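Local coordinates for protein endo-1,3-beta-glucanase (Streptomyces sioyaensis, PDB 3DGT) that hydrolyses internal linkages of 1,3-beta-glucans, with this chain forming the family 16 catalytic domain of a longer secreted enzyme, at residues F13-D18 with T27-F32; E103-M108 with F190-M195. All blocks are in the same frame, centred on the assembly; numbering follows the deposited sequence.

In the fold
Strand 9-15 comes first from the N terminus and pairs with strand 266-276. Interaction 1 closes the short loop that follows it, with eight residues lying between 13-18 and 27-32. It joins the end of strand 9-15 to the start of strand 30-32, which pairs with strand 80-87. Interaction 2 opens later. It brings strand 99-107 against strand 191-198 across 81 intervening residues, 25 of them in strands. The two contacts follow in series, neither nested nor crossed, with centres about 16 Å apart. Strand 266-276 relates them, since it pairs with both 9-15 and 99-107. Its Asp269 shares the magnesium with Asp16 and meets Arg105.

Interaction 1: residues F13-D18 with T27-F32; sequences FLDDFD and TANWQF. With MG (magnesium ion), chain B.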
ATOM      1  N   PHE A  13      -3.948  -3.231  15.668  1.00 12.84           N
ATOM      2  CA  PHE A  13      -4.424  -1.962  15.102  1.00 12.96           C
ATOM      3  C   PHE A  13      -5.680  -2.242  14.308  1.00 12.43           C
ATOM      4  O   PHE A  13      -5.742  -3.219  13.566  1.00 12.19           O
ATOM      5  CB  PHE A  13      -3.359  -1.369  14.164  1.00 13.03           C
ATOM      6  CG  PHE A  13      -3.806  -0.134  13.405  1.00 13.16           C
ATOM      7  CD1 PHE A  13      -3.606   1.131  13.941  1.00 13.29           C
ATOM      8  CD2 PHE A  13      -4.415  -0.236  12.148  1.00 11.91           C
ATOM      9  CE1 PHE A  13      -4.002   2.283  13.247  1.00 13.94           C
ATOM     10  CE2 PHE A  13      -4.811   0.908  11.445  1.00 12.75           C
ATOM     11  CZ  PHE A  13      -4.603   2.166  11.992  1.00 13.55           C
ATOM     12  N   LEU A  14      -6.678  -1.383  14.439  1.00 12.17           N
ATOM     13  CA  LEU A  14      -7.811  -1.435  13.523  1.00 12.29           C
ATOM     14  C   LEU A  14      -8.378  -0.048  13.322  1.00 12.21           C
ATOM     15  O   LEU A  14      -8.785   0.603  14.277  1.00 13.15           O
ATOM     16  CB  LEU A  14      -8.912  -2.384  14.023  1.00 12.48           C
ATOM     17  CG  LEU A  14     -10.214  -2.390  13.200  1.00 12.66           C
ATOM     18  CD1 LEU A  14     -10.001  -2.949  11.799  1.00 13.02           C
ATOM     19  CD2 LEU A  14     -11.290  -3.182  13.917  1.00 12.44           C
ATOM     20  N   ASP A  15      -8.404   0.405  12.074  1.00 11.94           N
ATOM     21  CA  ASP A  15      -9.224   1.561  11.729  1.00 11.36           C
ATOM     22  C   ASP A  15     -10.192   1.099  10.669  1.00 11.49           C
ATOM     23  O   ASP A  15      -9.782   0.717   9.565  1.00 11.63           O
ATOM     24  CB  ASP A  15      -8.390   2.736  11.206  1.00 11.39           C
ATOM     25  CG  ASP A  15      -9.175   4.037  11.161  1.00 11.46           C
ATOM     26  OD1 ASP A  15     -10.427   4.007  11.105  1.00 13.04           O
ATOM     27  OD2 ASP A  15      -8.524   5.102  11.185  1.00 12.16           O
ATOM     28  N   ASP A  16     -11.471   1.098  11.032  1.00 10.94           N
ATOM     29  CA  ASP A  16     -12.535   0.671  10.144  1.00 11.25           C
ATOM     30  C   ASP A  16     -13.240   1.845   9.449  1.00 11.30           C
ATOM     31  O   ASP A  16     -14.240   1.643   8.746  1.00 11.58           O
ATOM     32  CB  ASP A  16     -13.535  -0.231  10.891  1.00 10.84           C
ATOM     33  CG  ASP A  16     -13.881  -1.491  10.109  1.00 11.76           C
ATOM     34  OD1 ASP A  16     -14.165  -1.372   8.905  1.00 10.61           O
ATOM     35  OD2 ASP A  16     -13.876  -2.596  10.705  1.00 12.56           O
ATOM     36  N   PHE A  17     -12.705   3.058   9.615  1.00 11.37           N
ATOM     37  CA  PHE A  17     -13.135   4.222   8.820  1.00 10.77           C
ATOM     38  C   PHE A  17     -14.628   4.526   8.930  1.00 11.10           C
ATOM     39  O   PHE A  17     -15.258   4.951   7.968  1.00 10.93           O
ATOM     40  CB  PHE A  17     -12.682   4.073   7.357  1.00 11.18           C
ATOM     41  CG  PHE A  17     -11.190   3.983   7.196  1.00 11.02           C
ATOM     42  CD1 PHE A  17     -10.379   5.060   7.546  1.00 11.19           C
ATOM     43  CD2 PHE A  17     -10.596   2.842   6.663  1.00 11.48           C
ATOM     44  CE1 PHE A  17      -9.001   4.995   7.393  1.00 11.75           C
ATOM     45  CE2 PHE A  17      -9.208   2.760   6.504  1.00 12.66           C
ATOM     46  CZ  PHE A  17      -8.408   3.848   6.875  1.00 12.36           C
ATOM     47  N   ASP A  18     -15.177   4.310  10.123  1.00 11.64           N
ATOM     48  CA  ASP A  18     -16.553   4.671  10.401  1.00 12.47           C
ATOM     49  C   ASP A  18     -16.622   6.152  10.739  1.00 12.80           C
ATOM     50  O   ASP A  18     -15.665   6.735  11.258  1.00 13.45           O
ATOM     51  CB  ASP A  18     -17.121   3.803  11.535  1.00 12.60           C
ATOM     52  CG  ASP A  18     -17.163   2.325  11.165  1.00 12.48           C
ATOM     53  OD1 ASP A  18     -17.646   2.002  10.051  1.00 13.13           O
ATOM     54  OD2 ASP A  18     -16.697   1.504  11.989  1.00 13.83           O
ATOM     55  N   THR A  27      -7.013  11.388  12.607  1.00 13.24           N
ATOM     56  CA  THR A  27      -5.595  11.740  12.626  1.00 13.54           C
ATOM     57  C   THR A  27      -4.867  11.277  13.897  1.00 13.65           C
ATOM     58  O   THR A  27      -3.647  11.453  14.008  1.00 13.73           O
ATOM     59  CB  THR A  27      -5.369  13.243  12.376  1.00 13.82           C
ATOM     60  OG1 THR A  27      -6.260  14.006  13.194  1.00 14.63           O
ATOM     61  CG2 THR A  27      -5.623  13.588  10.906  1.00 13.98           C
ATOM     62  N   ALA A  28      -5.573  10.651  14.839  1.00 13.38           N
ATOM     63  CA  ALA A  28      -4.853   9.919  15.884  1.00 13.46           C
ATOM     64  C   ALA A  28      -4.161   8.699  15.269  1.00 13.20           C
ATOM     65  O   ALA A  28      -3.134   8.248  15.782  1.00 14.02           O
ATOM     66  CB  ALA A  28      -5.772   9.493  17.008  1.00 13.33           C
ATOM     67  N   ASN A  29      -4.725   8.188  14.169  1.00 12.99           N
ATOM     68  CA  ASN A  29      -4.209   6.992  13.506  1.00 13.03           C
ATOM     69  C   ASN A  29      -3.400   7.275  12.256  1.00 12.31           C
ATOM     70  O   ASN A  29      -2.555   6.468  11.879  1.00 13.21           O
ATOM     71  CB  ASN A  29      -5.364   6.079  13.097  1.00 12.88           C
ATOM     72  CG  ASN A  29      -6.038   5.410  14.266  1.00 13.51           C
ATOM     73  OD1 ASN A  29      -5.473   5.284  15.353  1.00 13.06           O
ATOM     74  ND2 ASN A  29      -7.255   4.954  14.039  1.00 13.53           N
ATOM     75  N   TRP A  30      -3.683   8.400  11.595  1.00 12.15           N
ATOM     76  CA  TRP A  30      -3.137   8.693  10.267  1.00 11.71           C
ATOM     77  C   TRP A  30      -2.529  10.076  10.184  1.00 11.78           C
ATOM     78  O   TRP A  30      -3.040  11.025  10.774  1.00 12.61           O
ATOM     79  CB  TRP A  30      -4.238   8.575   9.206  1.00 11.58           C
ATOM     80  CG  TRP A  30      -4.841   7.218   9.171  1.00 11.14           C
ATOM     81  CD1 TRP A  30      -5.971   6.815   9.811  1.00 11.59           C
ATOM     82  CD2 TRP A  30      -4.328   6.069   8.492  1.00 11.32           C
ATOM     83  NE1 TRP A  30      -6.197   5.478   9.580  1.00 12.27           N
ATOM     84  CE2 TRP A  30      -5.204   4.995   8.769  1.00 10.94           C
ATOM     85  CE3 TRP A  30      -3.216   5.840   7.673  1.00 11.60           C
ATOM     86  CZ2 TRP A  30      -5.002   3.711   8.244  1.00 11.84           C
ATOM     87  CZ3 TRP A  30      -3.015   4.556   7.151  1.00 11.81           C
ATOM     88  CH2 TRP A  30      -3.901   3.513   7.443  1.00 11.66           C
ATOM     89  N   GLN A  31      -1.440  10.169   9.435  1.00 12.42           N
ATOM     90  CA  GLN A  31      -0.875  11.458   9.050  1.00 12.54           C
ATOM     91  C   GLN A  31      -0.887  11.634   7.540  1.00 12.70           C
ATOM     92  O   GLN A  31      -0.780  10.666   6.790  1.00 12.93           O
ATOM     93  CB  GLN A  31       0.527  11.660   9.623  1.00 12.98           C
ATOM     94  CG  GLN A  31       1.509  10.534   9.379  1.00 14.87           C
ATOM     95  CD  GLN A  31       2.729  10.679  10.263  1.00 16.66           C
ATOM     96  OE1 GLN A  31       2.631  10.669  11.496  1.00 19.34           O
ATOM     97  NE2 GLN A  31       3.879  10.848   9.641  1.00 16.70           N
ATOM     98  N   PHE A  32      -1.014  12.880   7.099  1.00 13.03           N
ATOM     99  CA  PHE A  32      -1.078  13.186   5.677  1.00 13.02           C
ATOM    100  C   PHE A  32       0.292  13.455   5.075  1.00 13.26           C
ATOM    101  O   PHE A  32       1.095  14.205   5.635  1.00 13.89           O
ATOM    102  CB  PHE A  32      -1.919  14.443   5.451  1.00 13.06           C
ATOM    103  CG  PHE A  32      -3.365  14.284   5.804  1.00 13.63           C
ATOM    104  CD1 PHE A  32      -4.260  13.749   4.882  1.00 15.92           C
ATOM    105  CD2 PHE A  32      -3.841  14.693   7.046  1.00 14.69           C
ATOM    106  CE1 PHE A  32      -5.606  13.603   5.195  1.00 15.89           C
ATOM    107  CE2 PHE A  32      -5.195  14.549   7.369  1.00 16.75           C
ATOM    108  CZ  PHE A  32      -6.074  14.005   6.437  1.00 16.61           C
TER
HETATM  109 MG    MG B 800     -14.864   0.054   7.557  1.00 11.16          MG
HETATM  110  O   HOH W   1      -8.335   2.953  15.866  1.00 20.10           O
HETATM  111  O   HOH W   2     -16.685  -0.053   8.524  1.00 11.36           O
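One carboxylate oxygen of Asp15, OD2, is gripped by two N-H groups from 27-32, which reach it from opposite faces of the carboxylate. This is where strand 9-15 ends and gives way to a loop in the beta-sandwich of family 16 glycoside hydrolases. Asn29 ND2 donates to Asp15 OD2 at 3.1 Å, almost straight at 173°. Trp30 NE1 donates to the same Asp15 OD2 at 2.9 Å, but the bond is more bent. The two donors lie out of the carboxylate plane, one on each side of it, while OD2 lies in the plane of the Asn29 amide and of the Trp30 indole. The other oxygen is used too. Asp15 OD1 takes the backbone N of Phe17 at 2.9 Å, forming an Asx turn. The carboxylate thus ties the turn to the neighbouring segment.

That turn contains Asp16, which binds magnesium through both O and OD1. Gly66 and Asp269 supply further ligands.

Aromatic rings pack beside the polar centre. Phe17 CZ lies 3.7 Å from Trp30 CZ2; the Phe17 ring and the pyrrole ring of Trp30 are inclined by 28° and slid so far apart that they barely overlap. Trp30 CZ2 also meets the edge of the Phe13 ring, whose CE1 lies 3.9 Å from Asn29 CG. A water accepts from Asn29 ND2 and donates to Leu14 O, at 2.9 Å from each.

Interaction 2: residues E103-M108 with F190-M195; sequences EARLQM and FHTYTM. Unlike the reference sequence in segment 190-195: Phe190 (reference Leu).
Strands 103-107 and 191-195 run antiparallel with their axes 4.7 Å apart at the closest, and the hydrogen-bonded pairs Ala104 with Tyr193 and Leu106 with His191 give four backbone bonds. Glu103, Arg105, Thr192 and Thr194 occupy one face of this part of the beta-sandwich. Ala104, Leu106, His191 and Tyr193 occupy the other.

On the first face, Thr194 OG1 donates to Glu103 OE1 at 2.6 Å, meeting it on the anti side. The second oxygen, Glu103 OE2, bonds to Tyr270 OH on strand 266-276. Arg105 is extended, with CG anti to the backbone N (chi1 178°), and passes at about a right angle to Phe190. Its guanidinium plane is 29° from the ring plane, and NH1 sits over one ring face near the rim, 3.7 Å from Phe190 CD2. Phe190 CB lies over one face of the guanidinium, 3.5 Å from Arg105 CZ. Arg105 NH1 also forms a salt bridge with Asp269 OD2. An alanine in place of Arg105 would probably leave the Asp269 carboxylate without this charged mate and open a gap over the Phe190 ring.

On the opposite face, Leu106 CD1 touches Tyr193 CE1 at 3.6 Å. Leu106 CG sits between the backbone N and carbonyl carbon (chi1 63°), and it too touches the ring. Met108, just past the strand end, brings CE to 3.4 Å from Tyr193 OH. A water near the Tyr193 ring plane bonds to both Tyr193 OH and Leu106 O, each at 2.7 Å.

The face carrying Leu106 is thus mixed, aliphatic and aromatic with a bound water. The face carrying Arg105 is polar, with charges on Glu103 and Arg105. Asp269 binds magnesium through its backbone O, so the salt bridge would probably restrain its side chain without involving the metal-binding atom.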
ATOM      1  N   GLU A 103      -3.518  -6.120   6.954  1.00 11.26           N
ATOM      2  CA  GLU A 103      -4.602  -6.393   6.012  1.00 11.56           C
ATOM      3  C   GLU A 103      -5.436  -5.165   5.743  1.00 11.12           C
ATOM      4  O   GLU A 103      -5.708  -4.380   6.643  1.00 11.10           O
ATOM      5  CB  GLU A 103      -5.500  -7.479   6.598  1.00 11.78           C
ATOM      6  CG  GLU A 103      -6.665  -7.901   5.734  1.00 13.38           C
ATOM      7  CD  GLU A 103      -7.314  -9.163   6.263  1.00 12.57           C
ATOM      8  OE1 GLU A 103      -6.705 -10.244   6.100  1.00 13.45           O
ATOM      9  OE2 GLU A 103      -8.414  -9.074   6.863  1.00 13.66           O
ATOM     10  N   ALA A 104      -5.852  -5.016   4.492  1.00 10.94           N
ATOM     11  CA  ALA A 104      -6.853  -4.014   4.144  1.00 11.12           C
ATOM     12  C   ALA A 104      -7.902  -4.638   3.257  1.00 11.10           C
ATOM     13  O   ALA A 104      -7.593  -5.482   2.420  1.00 12.19           O
ATOM     14  CB  ALA A 104      -6.231  -2.814   3.451  1.00 12.23           C
ATOM     15  N   ARG A 105      -9.146  -4.229   3.446  1.00 10.83           N
ATOM     16  CA  ARG A 105     -10.219  -4.631   2.557  1.00 10.91           C
ATOM     17  C   ARG A 105     -10.585  -3.392   1.773  1.00 10.78           C
ATOM     18  O   ARG A 105     -10.909  -2.349   2.359  1.00 10.68           O
ATOM     19  CB  ARG A 105     -11.406  -5.180   3.343  1.00 10.41           C
ATOM     20  CG  ARG A 105     -12.601  -5.571   2.486  1.00 11.52           C
ATOM     21  CD  ARG A 105     -13.638  -6.308   3.318  1.00 11.07           C
ATOM     22  NE  ARG A 105     -14.745  -6.812   2.502  1.00 11.16           N
ATOM     23  CZ  ARG A 105     -15.965  -6.282   2.461  1.00 10.20           C
ATOM     24  NH1 ARG A 105     -16.281  -5.218   3.197  1.00 11.54           N
ATOM     25  NH2 ARG A 105     -16.882  -6.830   1.671  1.00 12.35           N
ATOM     26  N   LEU A 106     -10.484  -3.488   0.447  1.00 10.65           N
ATOM     27  CA  LEU A 106     -10.628  -2.310  -0.402  1.00 11.21           C
ATOM     28  C   LEU A 106     -11.126  -2.655  -1.797  1.00 11.27           C
ATOM     29  O   LEU A 106     -10.955  -3.790  -2.282  1.00 11.10           O
ATOM     30  CB  LEU A 106      -9.300  -1.525  -0.474  1.00 11.91           C
ATOM     31  CG  LEU A 106      -8.084  -2.222  -1.103  1.00 12.03           C
ATOM     32  CD1 LEU A 106      -8.046  -2.016  -2.620  1.00 13.01           C
ATOM     33  CD2 LEU A 106      -6.784  -1.743  -0.463  1.00 12.20           C
ATOM     34  N   GLN A 107     -11.723  -1.649  -2.434  1.00 10.79           N
ATOM     35  CA  GLN A 107     -12.082  -1.683  -3.840  1.00 11.26           C
ATOM     36  C   GLN A 107     -11.103  -0.770  -4.557  1.00 11.34           C
ATOM     37  O   GLN A 107     -10.951   0.393  -4.194  1.00 11.93           O
ATOM     38  CB  GLN A 107     -13.499  -1.140  -4.035  1.00 11.07           C
ATOM     39  CG  GLN A 107     -13.955  -1.109  -5.492  1.00 10.70           C
ATOM     40  CD  GLN A 107     -15.306  -0.447  -5.675  1.00 11.83           C
ATOM     41  OE1 GLN A 107     -15.800   0.233  -4.776  1.00 13.27           O
ATOM     42  NE2 GLN A 107     -15.909  -0.643  -6.841  1.00 12.34           N
ATOM     43  N   MET A 108     -10.443  -1.291  -5.585  1.00 11.70           N
ATOM     44  CA  MET A 108      -9.595  -0.445  -6.423  1.00 11.52           C
ATOM     45  C   MET A 108     -10.452   0.544  -7.209  1.00 11.51           C
ATOM     46  O   MET A 108     -11.615   0.258  -7.505  1.00 11.77           O
ATOM     47  CB  MET A 108      -8.789  -1.303  -7.386  1.00 11.34           C
ATOM     48  CG  MET A 108      -7.769  -2.202  -6.720  1.00 12.35           C
ATOM     49  SD  MET A 108      -6.880  -3.086  -7.991  1.00 11.83           S
ATOM     50  CE  MET A 108      -5.965  -4.301  -7.021  1.00 12.50           C
ATOM     51  N   PHE A 190     -15.172  -4.943  -3.133  1.00 10.86           N
ATOM     52  CA  PHE A 190     -14.177  -5.209  -2.104  1.00 10.43           C
ATOM     53  C   PHE A 190     -13.423  -6.508  -2.314  1.00 11.02           C
ATOM     54  O   PHE A 190     -13.994  -7.516  -2.726  1.00 11.90           O
ATOM     55  CB  PHE A 190     -14.826  -5.217  -0.720  1.00 10.67           C
ATOM     56  CG  PHE A 190     -15.309  -3.873  -0.273  1.00 11.39           C
ATOM     57  CD1 PHE A 190     -14.410  -2.847  -0.001  1.00 10.59           C
ATOM     58  CD2 PHE A 190     -16.665  -3.636  -0.097  1.00 11.41           C
ATOM     59  CE1 PHE A 190     -14.860  -1.596   0.422  1.00 11.82           C
ATOM     60  CE2 PHE A 190     -17.124  -2.391   0.338  1.00 11.98           C
ATOM     61  CZ  PHE A 190     -16.216  -1.369   0.590  1.00 12.05           C
ATOM     62  N   HIS A 191     -12.134  -6.454  -1.994  1.00 10.88           N
ATOM     63  CA  HIS A 191     -11.293  -7.626  -1.838  1.00 10.91           C
ATOM     64  C   HIS A 191     -10.396  -7.389  -0.651  1.00 11.29           C
ATOM     65  O   HIS A 191     -10.221  -6.248  -0.221  1.00 10.89           O
ATOM     66  CB  HIS A 191     -10.469  -7.865  -3.105  1.00 11.56           C
ATOM     67  CG  HIS A 191     -11.292  -8.362  -4.248  1.00 11.51           C
ATOM     68  ND1 HIS A 191     -11.928  -7.530  -5.147  1.00 13.01           N
ATOM     69  CD2 HIS A 191     -11.613  -9.623  -4.610  1.00  9.29           C
ATOM     70  CE1 HIS A 191     -12.597  -8.267  -6.021  1.00  9.54           C
ATOM     71  NE2 HIS A 191     -12.412  -9.539  -5.721  1.00 13.94           N
ATOM     72  N   THR A 192      -9.851  -8.468  -0.103  1.00 11.56           N
ATOM     73  CA  THR A 192      -8.995  -8.391   1.077  1.00 12.37           C
ATOM     74  C   THR A 192      -7.561  -8.674   0.663  1.00 12.55           C
ATOM     75  O   THR A 192      -7.295  -9.670  -0.004  1.00 14.12           O
ATOM     76  CB  THR A 192      -9.489  -9.409   2.140  1.00 12.90           C
ATOM     77  OG1 THR A 192     -10.867  -9.139   2.422  1.00 15.31           O
ATOM     78  CG2 THR A 192      -8.712  -9.339   3.414  1.00 14.75           C
ATOM     79  N   TYR A 193      -6.648  -7.787   1.048  1.00 11.49           N
ATOM     80  CA  TYR A 193      -5.230  -7.886   0.698  1.00 10.90           C
ATOM     81  C   TYR A 193      -4.442  -8.009   1.981  1.00 10.95           C
ATOM     82  O   TYR A 193      -4.553  -7.157   2.859  1.00 10.45           O
ATOM     83  CB  TYR A 193      -4.801  -6.641  -0.095  1.00 10.92           C
ATOM     84  CG  TYR A 193      -5.622  -6.461  -1.353  1.00 11.04           C
ATOM     85  CD1 TYR A 193      -6.813  -5.739  -1.333  1.00  9.79           C
ATOM     86  CD2 TYR A 193      -5.221  -7.030  -2.557  1.00 10.57           C
ATOM     87  CE1 TYR A 193      -7.584  -5.603  -2.471  1.00 10.64           C
ATOM     88  CE2 TYR A 193      -5.985  -6.899  -3.698  1.00 12.19           C
ATOM     89  CZ  TYR A 193      -7.151  -6.175  -3.652  1.00 11.10           C
ATOM     90  OH  TYR A 193      -7.884  -6.051  -4.804  1.00 12.38           O
ATOM     91  N   THR A 194      -3.646  -9.070   2.084  1.00 11.03           N
ATOM     92  CA  THR A 194      -3.046  -9.450   3.366  1.00 11.62           C
ATOM     93  C   THR A 194      -1.572  -9.793   3.226  1.00 11.79           C
ATOM     94  O   THR A 194      -1.158 -10.451   2.267  1.00 11.92           O
ATOM     95  CB  THR A 194      -3.775 -10.684   3.960  1.00 11.97           C
ATOM     96  OG1 THR A 194      -5.187 -10.449   3.953  1.00 13.03           O
ATOM     97  CG2 THR A 194      -3.327 -10.973   5.393  1.00 12.38           C
ATOM     98  N   MET A 195      -0.793  -9.333   4.197  1.00 11.53           N
ATOM     99  CA  MET A 195       0.605  -9.702   4.329  1.00 11.82           C
ATOM    100  C   MET A 195       0.742 -10.423   5.662  1.00 11.96           C
ATOM    101  O   MET A 195       0.379  -9.867   6.700  1.00 12.60           O
ATOM    102  CB  MET A 195       1.458  -8.432   4.305  1.00 12.05           C
ATOM    103  CG  MET A 195       2.977  -8.633   4.306  1.00 12.77           C
ATOM    104  SD  MET A 195       3.675  -9.189   5.887  1.00 13.28           S
ATOM    105  CE  MET A 195       3.167  -7.888   6.998  1.00 15.21           C
TER
HETATM  106  O   HOH W   3     -10.157  -4.645  -4.727  1.00 12.37           O